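Local coordinates for apical membrane antigen 1-like protein, soluble form (Toxoplasma gondii, PDB 3ZLE) that probably takes part in host cell invasion by the parasite, as a member of the apicomplexan AMA1 family, at residues Y127-I132 and V206-P211; A226-W231 and A318-V323. One frame throughout, in Å; residues are numbered along the deposited sequence.

In the fold
Both contacts belong to the ectodomain portion of the protein and lie on opposite sides of the centre of the chain; their own centres are 32 Å apart, their nearest atoms about 19 Å, and they do not touch. They use different elements: interaction 1 joins the end of helix 120-129 to the loop that follows strand 199-202, interaction 2 strand 226-232 to the end of strand 315-320, members of two antiparallel sheets. Each is partly buried, but the chemistry differs. In residues 127-132 and 206-211 a small apolar touch is extended outward by one phenol-carboxylate hydrogen bond. In residues 226-231 and 318-323 two buried phenylalanines supply the inner part, and a lysine near a glutamine side-chain oxygen the outer part.

Interaction 1 of 2, residues Y127-I132 and V206-P211; sequences YAYSTI and VAEGNP
Tyr129 reaches across to two consecutive residues of the 206-211 segment, and the two meetings differ in character. On the inner side its CB lies 4.0 Å from CB of Ala207, an apolar touch of side chains at the place where the two backbones come nearest, the CA atoms of these residues being 6.6 Å apart. Ala207 is buried, and its methyl also packs on Ala125 and Leu126 of the helix. On the outer side the phenol meets exposed Glu208: Tyr129 OH donates a hydrogen bond of 2.8 Å to Glu208 OE2, which accepts with its anti lone pair, the one turned away from the other carboxylate oxygen. OE2 sits at the edge of the ring and near its plane, while the ring and carboxylate planes stand 81° apart.

In the AMA1-family fold this joins the end of helix 120-129 to the loop that leads from strand 199-202 toward helix 214-217. With chi1 at -173°, the Tyr129 ring extends from CB on the side opposite its own backbone N, which carries it out past Ala207 toward the glutamate. Glu208 answers with a chain extended beyond CG, which brings the carboxylate to the phenol although the CB itself does not point at the helix; its CG passes 3.6 Å from Tyr129 OH. Lys145 adds a cation-pi contact to the Tyr129 ring and a hydrogen bond to Tyr129 O. The second carboxylate oxygen, Glu208 OE1, forms a long, weak ion pair with Arg38.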
ATOM      1  N   TYR A 127      -4.906 -18.065   1.986  1.00 22.36           N
ATOM      2  CA  TYR A 127      -5.591 -18.574   3.163  1.00 21.29           C
ATOM      3  C   TYR A 127      -6.835 -17.747   3.413  1.00 18.41           C
ATOM      4  O   TYR A 127      -7.870 -18.287   3.731  1.00 30.84           O
ATOM      5  CB  TYR A 127      -4.683 -18.506   4.380  1.00 20.26           C
ATOM      6  CG  TYR A 127      -5.279 -18.988   5.649  1.00 23.11           C
ATOM      7  CD1 TYR A 127      -5.685 -20.308   5.790  1.00 24.06           C
ATOM      8  CD2 TYR A 127      -5.399 -18.146   6.749  1.00 25.89           C
ATOM      9  CE1 TYR A 127      -6.202 -20.765   6.979  1.00 28.82           C
ATOM     10  CE2 TYR A 127      -5.841 -18.629   7.974  1.00 25.00           C
ATOM     11  CZ  TYR A 127      -6.273 -19.919   8.076  1.00 29.62           C
ATOM     12  OH  TYR A 127      -6.789 -20.396   9.283  1.00 32.88           O
ATOM     13  N   ALA A 128      -6.725 -16.452   3.239  1.00 18.84           N
ATOM     14  CA  ALA A 128      -7.883 -15.548   3.314  1.00 20.13           C
ATOM     15  C   ALA A 128      -8.863 -15.875   2.179  1.00 23.15           C
ATOM     16  O   ALA A 128     -10.060 -15.954   2.405  1.00 21.30           O
ATOM     17  CB  ALA A 128      -7.439 -14.127   3.187  1.00 18.52           C
ATOM     18  N   TYR A 129      -8.335 -16.043   0.972  1.00 24.04           N
ATOM     19  CA  TYR A 129      -9.158 -16.195  -0.235  1.00 30.26           C
ATOM     20  C   TYR A 129     -10.014 -17.467  -0.114  1.00 34.53           C
ATOM     21  O   TYR A 129     -11.185 -17.442  -0.439  1.00 30.91           O
ATOM     22  CB  TYR A 129      -8.261 -16.284  -1.448  1.00 27.57           C
ATOM     23  CG  TYR A 129      -8.959 -16.268  -2.769  1.00 37.46           C
ATOM     24  CD1 TYR A 129      -9.220 -15.079  -3.401  1.00 39.23           C
ATOM     25  CD2 TYR A 129      -9.216 -17.460  -3.474  1.00 34.46           C
ATOM     26  CE1 TYR A 129      -9.815 -15.043  -4.650  1.00 35.29           C
ATOM     27  CE2 TYR A 129      -9.759 -17.425  -4.747  1.00 31.09           C
ATOM     28  CZ  TYR A 129     -10.064 -16.205  -5.325  1.00 36.07           C
ATOM     29  OH  TYR A 129     -10.603 -16.115  -6.595  1.00 29.68           O
ATOM     30  N   SER A 130      -9.454 -18.481   0.554  1.00 32.66           N
ATOM     31  CA  SER A 130     -10.123 -19.730   0.819  1.00 29.52           C
ATOM     32  C   SER A 130     -11.051 -19.704   2.018  1.00 30.22           C
ATOM     33  O   SER A 130     -11.727 -20.688   2.281  1.00 32.34           O
ATOM     34  CB  SER A 130      -9.097 -20.822   1.093  1.00 30.68           C
ATOM     35  OG  SER A 130      -8.139 -20.859   0.073  1.00 33.45           O
ATOM     36  N   THR A 131     -10.912 -18.706   2.876  1.00 30.98           N
ATOM     37  CA  THR A 131     -11.715 -18.727   4.093  1.00 31.55           C
ATOM     38  C   THR A 131     -13.133 -18.415   3.741  1.00 31.70           C
ATOM     39  O   THR A 131     -13.416 -17.384   3.140  1.00 35.54           O
ATOM     40  CB  THR A 131     -11.224 -17.749   5.152  1.00 30.90           C
ATOM     41  OG1 THR A 131      -9.965 -18.196   5.649  1.00 42.76           O
ATOM     42  CG2 THR A 131     -12.205 -17.698   6.295  1.00 26.04           C
ATOM     43  N   ILE A 132     -14.030 -19.331   4.074  1.00 34.76           N
ATOM     44  CA  ILE A 132     -15.461 -19.071   3.928  1.00 37.09           C
ATOM     45  C   ILE A 132     -15.950 -18.061   4.960  1.00 36.22           C
ATOM     46  O   ILE A 132     -16.001 -18.340   6.171  1.00 37.22           O
ATOM     47  CB  ILE A 132     -16.296 -20.369   3.973  1.00 46.07           C
ATOM     48  CG1 ILE A 132     -15.966 -21.252   2.763  1.00 41.34           C
ATOM     49  CG2 ILE A 132     -17.793 -20.058   4.041  1.00 38.68           C
ATOM     50  CD1 ILE A 132     -15.341 -22.578   3.129  1.00 56.85           C
ATOM     51  N   VAL A 206      -5.007 -10.604  -3.776  1.00 25.01           N
ATOM     52  CA  VAL A 206      -3.584 -10.873  -3.956  1.00 21.70           C
ATOM     53  C   VAL A 206      -3.452 -12.326  -4.325  1.00 20.77           C
ATOM     54  O   VAL A 206      -2.621 -12.661  -5.091  1.00 24.70           O
ATOM     55  CB  VAL A 206      -2.768 -10.534  -2.658  1.00 28.85           C
ATOM     56  CG1 VAL A 206      -1.307 -10.990  -2.759  1.00 20.64           C
ATOM     57  CG2 VAL A 206      -2.802  -9.058  -2.403  1.00 18.28           C
ATOM     58  N   ALA A 207      -4.295 -13.204  -3.797  1.00 23.67           N
ATOM     59  CA  ALA A 207      -4.079 -14.616  -4.058  1.00 30.95           C
ATOM     60  C   ALA A 207      -4.521 -15.097  -5.443  1.00 31.07           C
ATOM     61  O   ALA A 207      -4.132 -16.181  -5.881  1.00 30.36           O
ATOM     62  CB  ALA A 207      -4.691 -15.481  -2.969  1.00 29.84           C
ATOM     63  N   GLU A 208      -5.262 -14.252  -6.150  1.00 35.11           N
ATOM     64  CA  GLU A 208      -6.064 -14.679  -7.288  1.00 32.98           C
ATOM     65  C   GLU A 208      -5.180 -14.881  -8.492  1.00 33.51           C
ATOM     66  O   GLU A 208      -4.455 -14.003  -8.871  1.00 30.27           O
ATOM     67  CB  GLU A 208      -7.124 -13.631  -7.617  1.00 38.49           C
ATOM     68  CG  GLU A 208      -8.229 -14.173  -8.494  1.00 44.14           C
ATOM     69  CD  GLU A 208      -9.462 -13.303  -8.504  1.00 50.43           C
ATOM     70  OE1 GLU A 208      -9.389 -12.167  -9.032  1.00 51.41           O
ATOM     71  OE2 GLU A 208     -10.531 -13.806  -8.089  1.00 45.46           O
ATOM     72  N   GLY A 209      -5.247 -16.053  -9.110  1.00 36.11           N
ATOM     73  CA  GLY A 209      -4.290 -16.359 -10.161  1.00 27.43           C
ATOM     74  C   GLY A 209      -3.046 -16.946  -9.531  1.00 31.22           C
ATOM     75  O   GLY A 209      -3.102 -18.029  -8.938  1.00 27.15           O
ATOM     76  N   ASN A 210      -1.926 -16.254  -9.656  1.00 24.20           N
ATOM     77  CA  ASN A 210      -0.725 -16.694  -8.994  1.00 23.16           C
ATOM     78  C   ASN A 210      -0.479 -15.841  -7.748  1.00 22.25           C
ATOM     79  O   ASN A 210      -0.122 -14.676  -7.862  1.00 25.41           O
ATOM     80  CB  ASN A 210       0.461 -16.552  -9.920  1.00 20.75           C
ATOM     81  CG  ASN A 210       1.791 -16.805  -9.215  1.00 25.62           C
ATOM     82  OD1 ASN A 210       1.882 -17.500  -8.193  1.00 28.94           O
ATOM     83  ND2 ASN A 210       2.822 -16.234  -9.758  1.00 24.38           N
ATOM     84  N   PRO A 211      -0.611 -16.451  -6.578  1.00 17.84           N
ATOM     85  CA  PRO A 211      -0.594 -15.719  -5.294  1.00 18.50           C
ATOM     86  C   PRO A 211       0.777 -15.107  -5.036  1.00 17.55           C
ATOM     87  O   PRO A 211       0.914 -14.237  -4.210  1.00 16.94           O
ATOM     88  CB  PRO A 211      -0.902 -16.809  -4.251  1.00 17.14           C
ATOM     89  CG  PRO A 211      -1.463 -17.992  -5.051  1.00 22.35           C
ATOM     90  CD  PRO A 211      -0.831 -17.911  -6.407  1.00 18.95           C
TER

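Interaction 2 of 2, residues A226-W231 and A318-V323; sequences ALFGKW and AIFDQV
Phe228 and Phe320 form the buried half of a contact between two antiparallel sheets of the AMA1-family fold: Phe228 belongs to strand 226-232, the middle of a three-stranded sheet, and Phe320 ends strand 315-320 of a four-stranded one. The touching parts of the backbone run 66° apart, and their closest CA atoms, those of Lys230 and Val323, are still 8.4 Å from each other, so side chains rather than backbone pairing make the join. Lys230, Phe320 and Phe228 bury the most surface here, 50, 46 and 39 Å² respectively.

Phe320 directs the edge of its ring at the base of its partner: CZ lies 3.3 Å from Phe228 CB, a close approach, and 3.8 Å from Phe228 CG. Phe228 CB is near the plane of the Phe320 ring. The two ring planes are inclined at 67° with centroids 5.9 Å apart, an oblique arrangement. At Phe320, CG stands between the backbone N and the carbonyl carbon (chi1 63°); with the CB already directed at strand 226-232, this places CZ against Phe228 CB. Further aromatic rings adjoin the pair: Phe239 stacks on Phe320, and Trp303 touches both, meeting Phe228 edge-to-face and Phe320 with the planes at about 15°.

Toward the more exposed end, Lys230 supplies the polar part. Bends at chi2 and chi4 bring its ammonium toward Gln322, the two side chains crossing at about a right angle. The aliphatic CE passes Val323 O at 4.0 Å. Lys230 NZ comes within 2.8 Å of Gln322 OE1, an electrostatic approach at an angle too poor for a hydrogen bond.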
ATOM      1  N   ALA A 226      17.515   7.001  -7.053  1.00 26.92           N
ATOM      2  CA  ALA A 226      16.784   7.210  -8.310  1.00 26.99           C
ATOM      3  C   ALA A 226      15.531   7.962  -8.023  1.00 28.43           C
ATOM      4  O   ALA A 226      15.059   7.960  -6.888  1.00 23.44           O
ATOM      5  CB  ALA A 226      16.450   5.874  -8.967  1.00 22.39           C
ATOM      6  N   LEU A 227      15.057   8.726  -9.017  1.00 24.87           N
ATOM      7  CA  LEU A 227      13.796   9.383  -8.892  1.00 23.55           C
ATOM      8  C   LEU A 227      12.851   8.917  -9.998  1.00 24.44           C
ATOM      9  O   LEU A 227      13.290   8.658 -11.144  1.00 19.47           O
ATOM     10  CB  LEU A 227      13.999  10.892  -9.014  1.00 27.96           C
ATOM     11  CG  LEU A 227      14.761  11.579  -7.894  1.00 30.00           C
ATOM     12  CD1 LEU A 227      14.885  13.047  -8.250  1.00 27.96           C
ATOM     13  CD2 LEU A 227      14.036  11.430  -6.549  1.00 20.18           C
ATOM     14  N   PHE A 228      11.557   8.850  -9.681  1.00 19.32           N
ATOM     15  CA  PHE A 228      10.551   8.679 -10.699  1.00 22.09           C
ATOM     16  C   PHE A 228      10.608   9.871 -11.647  1.00 24.36           C
ATOM     17  O   PHE A 228      10.708  11.020 -11.200  1.00 24.22           O
ATOM     18  CB  PHE A 228       9.148   8.560 -10.088  1.00 24.29           C
ATOM     19  CG  PHE A 228       8.958   7.329  -9.215  1.00 21.31           C
ATOM     20  CD1 PHE A 228       9.005   6.073  -9.760  1.00 16.85           C
ATOM     21  CD2 PHE A 228       8.630   7.462  -7.888  1.00 18.25           C
ATOM     22  CE1 PHE A 228       8.790   4.970  -8.988  1.00 16.82           C
ATOM     23  CE2 PHE A 228       8.416   6.351  -7.084  1.00 19.64           C
ATOM     24  CZ  PHE A 228       8.463   5.105  -7.646  1.00 16.48           C
ATOM     25  N   GLY A 229      10.608   9.594 -12.956  1.00 24.29           N
ATOM     26  CA  GLY A 229      10.432  10.659 -13.966  1.00 28.69           C
ATOM     27  C   GLY A 229       9.485  10.351 -15.124  1.00 31.68           C
ATOM     28  O   GLY A 229       8.687   9.416 -15.061  1.00 25.74           O
ATOM     29  N   LYS A 230       9.488  11.258 -16.104  1.00 31.94           N
ATOM     30  CA  LYS A 230       8.750  11.143 -17.338  1.00 29.92           C
ATOM     31  C   LYS A 230       9.717  11.345 -18.479  1.00 28.58           C
ATOM     32  O   LYS A 230      10.392  12.362 -18.536  1.00 36.54           O
ATOM     33  CB  LYS A 230       7.679  12.236 -17.419  1.00 39.26           C
ATOM     34  CG  LYS A 230       6.511  11.894 -18.333  1.00 41.07           C
ATOM     35  CD  LYS A 230       5.726  10.687 -17.780  1.00 58.03           C
ATOM     36  CE  LYS A 230       4.357  10.526 -18.443  1.00 63.07           C
ATOM     37  NZ  LYS A 230       3.282  11.188 -17.647  1.00 56.58           N
ATOM     38  N   TRP A 231       9.750  10.412 -19.420  1.00 24.72           N
ATOM     39  CA  TRP A 231      10.636  10.515 -20.553  1.00 27.90           C
ATOM     40  C   TRP A 231      10.137  11.587 -21.526  1.00 37.83           C
ATOM     41  O   TRP A 231       8.996  11.517 -21.993  1.00 36.30           O
ATOM     42  CB  TRP A 231      10.717   9.166 -21.284  1.00 27.17           C
ATOM     43  CG  TRP A 231      11.791   9.122 -22.283  1.00 37.47           C
ATOM     44  CD1 TRP A 231      11.677   9.336 -23.637  1.00 31.50           C
ATOM     45  CD2 TRP A 231      13.193   8.954 -22.017  1.00 34.40           C
ATOM     46  NE1 TRP A 231      12.905   9.212 -24.231  1.00 31.06           N
ATOM     47  CE2 TRP A 231      13.860   9.005 -23.258  1.00 32.00           C
ATOM     48  CE3 TRP A 231      13.939   8.695 -20.849  1.00 29.79           C
ATOM     49  CZ2 TRP A 231      15.245   8.785 -23.383  1.00 30.65           C
ATOM     50  CZ3 TRP A 231      15.312   8.491 -20.961  1.00 33.67           C
ATOM     51  CH2 TRP A 231      15.959   8.553 -22.234  1.00 29.24           C
ATOM     52  N   ALA A 318       8.355  15.227  -2.752  1.00 23.01           N
ATOM     53  CA  ALA A 318       7.512  15.700  -3.875  1.00 26.27           C
ATOM     54  C   ALA A 318       6.558  14.604  -4.291  1.00 27.56           C
ATOM     55  O   ALA A 318       6.945  13.649  -4.986  1.00 29.29           O
ATOM     56  CB  ALA A 318       8.367  16.119  -5.064  1.00 19.48           C
ATOM     57  N   ILE A 319       5.316  14.740  -3.868  1.00 28.15           N
ATOM     58  CA  ILE A 319       4.310  13.741  -4.138  1.00 25.20           C
ATOM     59  C   ILE A 319       3.535  14.046  -5.418  1.00 30.58           C
ATOM     60  O   ILE A 319       3.017  15.137  -5.609  1.00 31.96           O
ATOM     61  CB  ILE A 319       3.341  13.679  -2.991  1.00 20.92           C
ATOM     62  CG1 ILE A 319       4.027  13.074  -1.761  1.00 17.60           C
ATOM     63  CG2 ILE A 319       2.051  12.998  -3.406  1.00 18.31           C
ATOM     64  CD1 ILE A 319       3.296  13.375  -0.470  1.00 17.71           C
ATOM     65  N   PHE A 320       3.429  13.072  -6.292  1.00 28.89           N
ATOM     66  CA  PHE A 320       2.826  13.362  -7.581  1.00 29.08           C
ATOM     67  C   PHE A 320       1.811  12.310  -7.948  1.00 24.83           C
ATOM     68  O   PHE A 320       1.754  11.250  -7.327  1.00 22.76           O
ATOM     69  CB  PHE A 320       3.891  13.508  -8.660  1.00 23.60           C
ATOM     70  CG  PHE A 320       4.693  12.243  -8.902  1.00 30.17           C
ATOM     71  CD1 PHE A 320       5.818  11.948  -8.118  1.00 31.74           C
ATOM     72  CD2 PHE A 320       4.390  11.405  -9.976  1.00 29.84           C
ATOM     73  CE1 PHE A 320       6.603  10.851  -8.389  1.00 26.21           C
ATOM     74  CE2 PHE A 320       5.131  10.255 -10.213  1.00 30.07           C
ATOM     75  CZ  PHE A 320       6.227   9.964  -9.397  1.00 32.84           C
ATOM     76  N   ASP A 321       1.052  12.576  -9.000  1.00 24.54           N
ATOM     77  CA  ASP A 321      -0.066  11.705  -9.347  1.00 28.90           C
ATOM     78  C   ASP A 321      -0.079  11.261 -10.784  1.00 34.96           C
ATOM     79  O   ASP A 321      -1.117  10.831 -11.269  1.00 33.67           O
ATOM     80  CB  ASP A 321      -1.400  12.376  -9.016  1.00 35.85           C
ATOM     81  CG  ASP A 321      -1.700  13.559  -9.916  1.00 29.09           C
ATOM     82  OD1 ASP A 321      -0.903  13.863 -10.820  1.00 33.24           O
ATOM     83  OD2 ASP A 321      -2.705  14.231  -9.658  1.00 36.53           O
ATOM     84  N   GLN A 322       1.100  11.202 -11.407  1.00 31.72           N
ATOM     85  CA  GLN A 322       1.234  10.589 -12.732  1.00 32.64           C
ATOM     86  C   GLN A 322       1.970   9.252 -12.689  1.00 31.03           C
ATOM     87  O   GLN A 322       2.938   9.085 -11.964  1.00 23.44           O
ATOM     88  CB  GLN A 322       1.979  11.522 -13.662  1.00 38.49           C
ATOM     89  CG  GLN A 322       1.317  12.876 -13.827  1.00 54.71           C
ATOM     90  CD  GLN A 322       0.918  13.135 -15.262  1.00 68.68           C
ATOM     91  OE1 GLN A 322       1.727  12.974 -16.184  1.00 76.65           O
ATOM     92  NE2 GLN A 322      -0.343  13.500 -15.468  1.00 69.84           N
ATOM     93  N   VAL A 323       1.566   8.333 -13.551  1.00 26.70           N
ATOM     94  CA  VAL A 323       2.305   7.137 -13.714  1.00 25.22           C
ATOM     95  C   VAL A 323       3.642   7.488 -14.343  1.00 29.00           C
ATOM     96  O   VAL A 323       3.685   8.004 -15.476  1.00 26.84           O
ATOM     97  CB  VAL A 323       1.569   6.122 -14.589  1.00 25.75           C
ATOM     98  CG1 VAL A 323       2.498   4.944 -14.909  1.00 21.76           C
ATOM     99  CG2 VAL A 323       0.309   5.630 -13.878  1.00 29.34           C
TER